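Local atomic coordinates of putative metal resistance protein (PDB entry 6C29), a protein that probably acts as a membrane-bound protein-disulfide reductase, its N-terminal periplasmic part, a tandem of immunoglobulin folds, priming the partner protein ScsC for disulfide isomerisation. Residues 45-50 / 226-231; 156-161 / 238-243. All blocks are in the same frame, centred on the assembly; numbering follows the deposited sequence.

Both interactions meet at strands 226-233 and 236-243, which are antiparallel neighbours in one sheet of the second immunoglobulin fold. Interaction 1 (45-50 / 226-231) joins a loop of the first fold to this sheet. Interaction 2 (156-161 / 238-243) faces the sheet's last strand toward the other sheet of the same fold. Their centres lie about 13 Å apart. Two probable hydrogen bonds connect them. In the sheet, L227 O lies 2.8 Å from D242 N. Between the folds, R47 NH2 lies 2.8 Å from Q239 OE1. Q239 therefore belongs to a strand of interaction 2 but helps hold the arginine of interaction 1. Along the chain the four segments alternate between the two contacts.

Interaction 1. Residues 45-50 / 226-231; sequences YWRSPG and ALSFVV
The backbone of W46 and R47 is part of an irregular loop after strand 43-45, whereas S228 and V230 lie two apart on strand 226-233. No hydrogen bond passes directly between the segments. This is an interface between the two immunoglobulin folds of the tandem: the loop belongs to the DsbD-type N-terminal fold, the strand to the second. All four of these side chains leave their backbones toward the other segment. W46 has CG anti to its own nitrogen (chi1 -170°), which carries the six-membered part of the indole toward V230. There CZ2 touches V230 CG2 at 3.8 Å, and the two side chains meet at a slant. R47 lies over the indole. Its CG sits 3.9 Å above the centre of the ring, and the chain then runs extended to NE. The guanidinium thus ends beside the strand, with W46 CZ2 toward the rim of one of its faces. D186, on the neighbouring strand 182-186, forms a salt bridge with R47 NH2 and also accepts a hydrogen bond from S228 OG. Q239 bonds both groups as well, so two residues bridge the arginine and the serine. R47 NH2 itself stays 3.8 Å from S228 OG and 4.1 Å from V230 CG2.

Interaction 2. Residues 156-161 / 238-243; sequences SAVSSD and RQVNDT
V158 and V240 face each other, and their side chains slide past one another in opposite directions. The contact is made by one methyl from each: V158 CG2 lies 4.1 Å from V240 CG1. On V240 the touching branch, CG1, is anti to the backbone nitrogen (chi1 179°). On V158 it is CG2, the branch beside the nitrogen. L171 also packs on V158, and F229 and I155 on V240, so the pair belongs to a larger apolar layer.

Further along, S160 also starts toward the second strand, but its meeting is polar. Its OG lies between the backbone nitrogen and the carbonyl carbon (chi1 63°) and is 2.7 Å from a water. The same water lies 2.8 Å from D242 OD2, to which it probably donates, and so bridges the two strands. S160 OG is also hydrogen-bonded to G245 N, just beyond the second segment. The carboxylate of D242 folds back on its own strand. T243 N donates to OD2 with an N-H...O angle of 165°, coming from above the carboxylate plane. This bond and the water both hold OD2, and they limit the rotation of the carboxylate.

The backbones stay well apart, with V158 CA 8.0 Å from D242 CA. Strand 155-163 is outermost in its four-stranded sheet, and 236-243 is outermost in its three-stranded one. Beyond T243 the chain continues to the edge of strand 155-163, where the backbones of S160 and Q246 are hydrogen-bonded. Such facing of two antiparallel sheets across an apolar layer is the beta sandwich of an immunoglobulin fold.

Interaction 1. Residues 45-50 / 226-231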
# COMPACT_ATOMS: atom_id res chain seq x y z
N TYR A 45 5.83 -1.58 5.08
CA TYR A 45 4.41 -1.46 5.37
C TYR A 45 3.59 -0.92 4.23
O TYR A 45 4.06 -0.23 3.35
CB TYR A 45 4.23 -0.53 6.54
CG TYR A 45 4.81 -0.96 7.86
CD1 TYR A 45 4.06 -1.69 8.76
CD2 TYR A 45 6.08 -0.58 8.22
CE1 TYR A 45 4.56 -2.04 10.01
CE2 TYR A 45 6.60 -0.91 9.45
CZ TYR A 45 5.82 -1.64 10.35
OH TYR A 45 6.33 -1.97 11.58
N TRP A 46 2.31 -1.25 4.30
CA TRP A 46 1.30 -0.73 3.41
C TRP A 46 0.85 0.65 3.88
O TRP A 46 1.28 1.11 4.94
CB TRP A 46 0.14 -1.71 3.38
CG TRP A 46 -0.95 -1.53 2.35
CD1 TRP A 46 -0.79 -1.29 1.03
CD2 TRP A 46 -2.36 -1.64 2.58
NE1 TRP A 46 -2.02 -1.22 0.41
CE2 TRP A 46 -2.99 -1.45 1.34
CE3 TRP A 46 -3.15 -1.89 3.71
CZ2 TRP A 46 -4.36 -1.48 1.18
CZ3 TRP A 46 -4.54 -1.93 3.54
CH2 TRP A 46 -5.11 -1.74 2.28
N ARG A 47 -0.05 1.26 3.13
CA ARG A 47 -0.53 2.59 3.52
C ARG A 47 -1.26 2.60 4.86
O ARG A 47 -1.28 3.63 5.55
CB ARG A 47 -1.45 3.15 2.43
CG ARG A 47 -2.71 2.38 2.24
CD ARG A 47 -3.54 2.96 1.10
NE ARG A 47 -4.76 2.18 1.01
CZ ARG A 47 -5.25 1.65 -0.10
NH1 ARG A 47 -4.66 1.87 -1.29
NH2 ARG A 47 -6.34 0.91 -0.03
N SER A 48 -1.89 1.48 5.21
CA SER A 48 -2.48 1.23 6.53
C SER A 48 -1.69 0.11 7.18
O SER A 48 -1.91 -1.05 6.93
CB SER A 48 -3.95 0.85 6.42
OG SER A 48 -4.70 1.97 5.95
N PRO A 49 -0.72 0.47 8.00
CA PRO A 49 0.28 -0.51 8.42
C PRO A 49 -0.21 -1.47 9.48
O PRO A 49 0.39 -2.54 9.64
CB PRO A 49 1.39 0.36 8.97
CG PRO A 49 0.70 1.58 9.45
CD PRO A 49 -0.42 1.82 8.49
N GLY A 50 -1.27 -1.09 10.18
CA GLY A 50 -1.71 -1.78 11.37
C GLY A 50 -1.08 -1.12 12.59
O GLY A 50 -0.22 -0.23 12.49
N ALA A 226 -15.48 6.08 6.02
CA ALA A 226 -15.05 5.43 4.79
C ALA A 226 -14.78 3.96 5.01
O ALA A 226 -14.17 3.56 6.02
CB ALA A 226 -13.81 6.11 4.24
N LEU A 227 -15.29 3.15 4.09
CA LEU A 227 -14.98 1.73 4.01
C LEU A 227 -14.10 1.53 2.79
O LEU A 227 -14.54 1.54 1.65
CB LEU A 227 -16.26 0.89 3.90
CG LEU A 227 -16.04 -0.62 3.75
CD1 LEU A 227 -15.27 -1.22 4.91
CD2 LEU A 227 -17.35 -1.31 3.59
N SER A 228 -12.83 1.33 3.06
CA SER A 228 -11.80 1.18 2.03
C SER A 228 -11.04 -0.09 2.33
O SER A 228 -10.60 -0.31 3.49
CB SER A 228 -10.85 2.38 2.02
OG SER A 228 -9.73 2.18 1.18
N PHE A 229 -10.90 -0.96 1.33
CA PHE A 229 -10.19 -2.20 1.50
C PHE A 229 -9.79 -2.75 0.15
O PHE A 229 -10.31 -2.34 -0.88
CB PHE A 229 -11.01 -3.21 2.32
CG PHE A 229 -12.30 -3.63 1.69
CD1 PHE A 229 -12.37 -4.69 0.81
CD2 PHE A 229 -13.46 -2.98 2.04
CE1 PHE A 229 -13.58 -5.08 0.27
CE2 PHE A 229 -14.69 -3.38 1.51
CZ PHE A 229 -14.75 -4.43 0.63
N VAL A 230 -8.85 -3.67 0.20
CA VAL A 230 -8.45 -4.48 -0.92
C VAL A 230 -8.89 -5.91 -0.63
O VAL A 230 -8.64 -6.44 0.44
CB VAL A 230 -6.94 -4.39 -1.14
CG1 VAL A 230 -6.47 -5.44 -2.17
CG2 VAL A 230 -6.56 -2.95 -1.53
N VAL A 231 -9.56 -6.54 -1.59
CA VAL A 231 -9.89 -7.94 -1.52
C VAL A 231 -9.21 -8.63 -2.69
O VAL A 231 -9.17 -8.09 -3.80
CB VAL A 231 -11.43 -8.15 -1.52
CG1 VAL A 231 -12.12 -7.46 -2.71
CG2 VAL A 231 -11.77 -9.62 -1.50

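Interaction 2. Residues 156-161 / 238-243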
# COMPACT_ATOMS: atom_id res chain seq x y z
N SER A 156 -19.21 -7.88 -7.20
CA SER A 156 -20.37 -7.24 -7.82
C SER A 156 -21.29 -6.51 -6.83
O SER A 156 -22.15 -5.74 -7.25
CB SER A 156 -21.18 -8.28 -8.59
OG SER A 156 -21.51 -9.37 -7.79
N ALA A 157 -21.11 -6.75 -5.54
CA ALA A 157 -21.89 -6.05 -4.51
C ALA A 157 -21.16 -6.08 -3.18
O ALA A 157 -20.45 -7.04 -2.87
CB ALA A 157 -23.27 -6.64 -4.36
N VAL A 158 -21.35 -5.01 -2.42
CA VAL A 158 -20.81 -4.86 -1.08
C VAL A 158 -21.87 -4.28 -0.17
O VAL A 158 -22.56 -3.30 -0.54
CB VAL A 158 -19.58 -3.92 -1.07
CG1 VAL A 158 -19.05 -3.77 0.33
CG2 VAL A 158 -18.54 -4.43 -1.99
N SER A 159 -22.03 -4.87 1.00
CA SER A 159 -22.82 -4.26 2.05
C SER A 159 -22.06 -4.38 3.35
O SER A 159 -21.14 -5.22 3.51
CB SER A 159 -24.21 -4.89 2.17
OG SER A 159 -24.10 -6.27 2.41
N SER A 160 -22.39 -3.51 4.28
CA SER A 160 -21.72 -3.54 5.57
C SER A 160 -22.61 -3.01 6.67
O SER A 160 -23.59 -2.29 6.44
CB SER A 160 -20.40 -2.75 5.53
OG SER A 160 -20.64 -1.38 5.26
N ASP A 161 -22.24 -3.39 7.88
CA ASP A 161 -22.97 -3.01 9.06
C ASP A 161 -21.99 -2.89 10.20
O ASP A 161 -20.97 -3.61 10.26
CB ASP A 161 -24.06 -4.03 9.38
CG ASP A 161 -24.83 -3.67 10.63
OD1 ASP A 161 -25.60 -2.69 10.58
OD2 ASP A 161 -24.64 -4.37 11.66
N ARG A 238 -8.70 -6.28 -5.98
CA ARG A 238 -9.72 -5.24 -6.14
C ARG A 238 -9.75 -4.30 -4.96
O ARG A 238 -9.91 -4.73 -3.82
CB ARG A 238 -11.10 -5.91 -6.31
CG ARG A 238 -12.33 -5.03 -6.18
CD ARG A 238 -12.51 -3.99 -7.28
NE ARG A 238 -13.52 -3.00 -6.92
CZ ARG A 238 -14.81 -3.11 -7.20
NH1 ARG A 238 -15.28 -4.13 -7.89
NH2 ARG A 238 -15.62 -2.16 -6.79
N GLN A 239 -9.63 -3.01 -5.27
CA GLN A 239 -9.82 -1.92 -4.34
C GLN A 239 -11.29 -1.54 -4.29
O GLN A 239 -11.90 -1.28 -5.34
CB GLN A 239 -8.97 -0.74 -4.79
CG GLN A 239 -9.27 0.55 -4.07
CD GLN A 239 -8.84 0.54 -2.62
OE1 GLN A 239 -7.77 0.05 -2.27
NE2 GLN A 239 -9.69 1.07 -1.76
N VAL A 240 -11.85 -1.54 -3.09
CA VAL A 240 -13.23 -1.16 -2.84
C VAL A 240 -13.26 0.13 -2.04
O VAL A 240 -12.55 0.28 -1.03
CB VAL A 240 -13.95 -2.25 -2.08
CG1 VAL A 240 -15.38 -1.82 -1.80
CG2 VAL A 240 -13.96 -3.53 -2.85
N ASN A 241 -14.08 1.07 -2.51
CA ASN A 241 -14.34 2.32 -1.80
C ASN A 241 -15.83 2.47 -1.61
O ASN A 241 -16.61 2.57 -2.57
CB ASN A 241 -13.77 3.51 -2.53
CG ASN A 241 -12.26 3.54 -2.51
OD1 ASN A 241 -11.64 3.95 -1.52
ND2 ASN A 241 -11.68 3.08 -3.57
N ASP A 242 -16.23 2.39 -0.35
CA ASP A 242 -17.62 2.41 0.02
C ASP A 242 -17.77 3.14 1.34
O ASP A 242 -16.89 3.91 1.72
CB ASP A 242 -18.14 0.99 0.08
CG ASP A 242 -19.63 0.90 -0.25
OD1 ASP A 242 -19.98 0.74 -1.44
OD2 ASP A 242 -20.45 0.98 0.69
N THR A 243 -18.91 2.95 2.00
CA THR A 243 -19.22 3.64 3.26
C THR A 243 -19.68 2.63 4.29
O THR A 243 -20.46 1.76 3.95
CB THR A 243 -20.31 4.70 3.05
OG1 THR A 243 -19.87 5.61 2.04
CG2 THR A 243 -20.63 5.47 4.33
O HOH W 1 -21.01 -0.98 2.65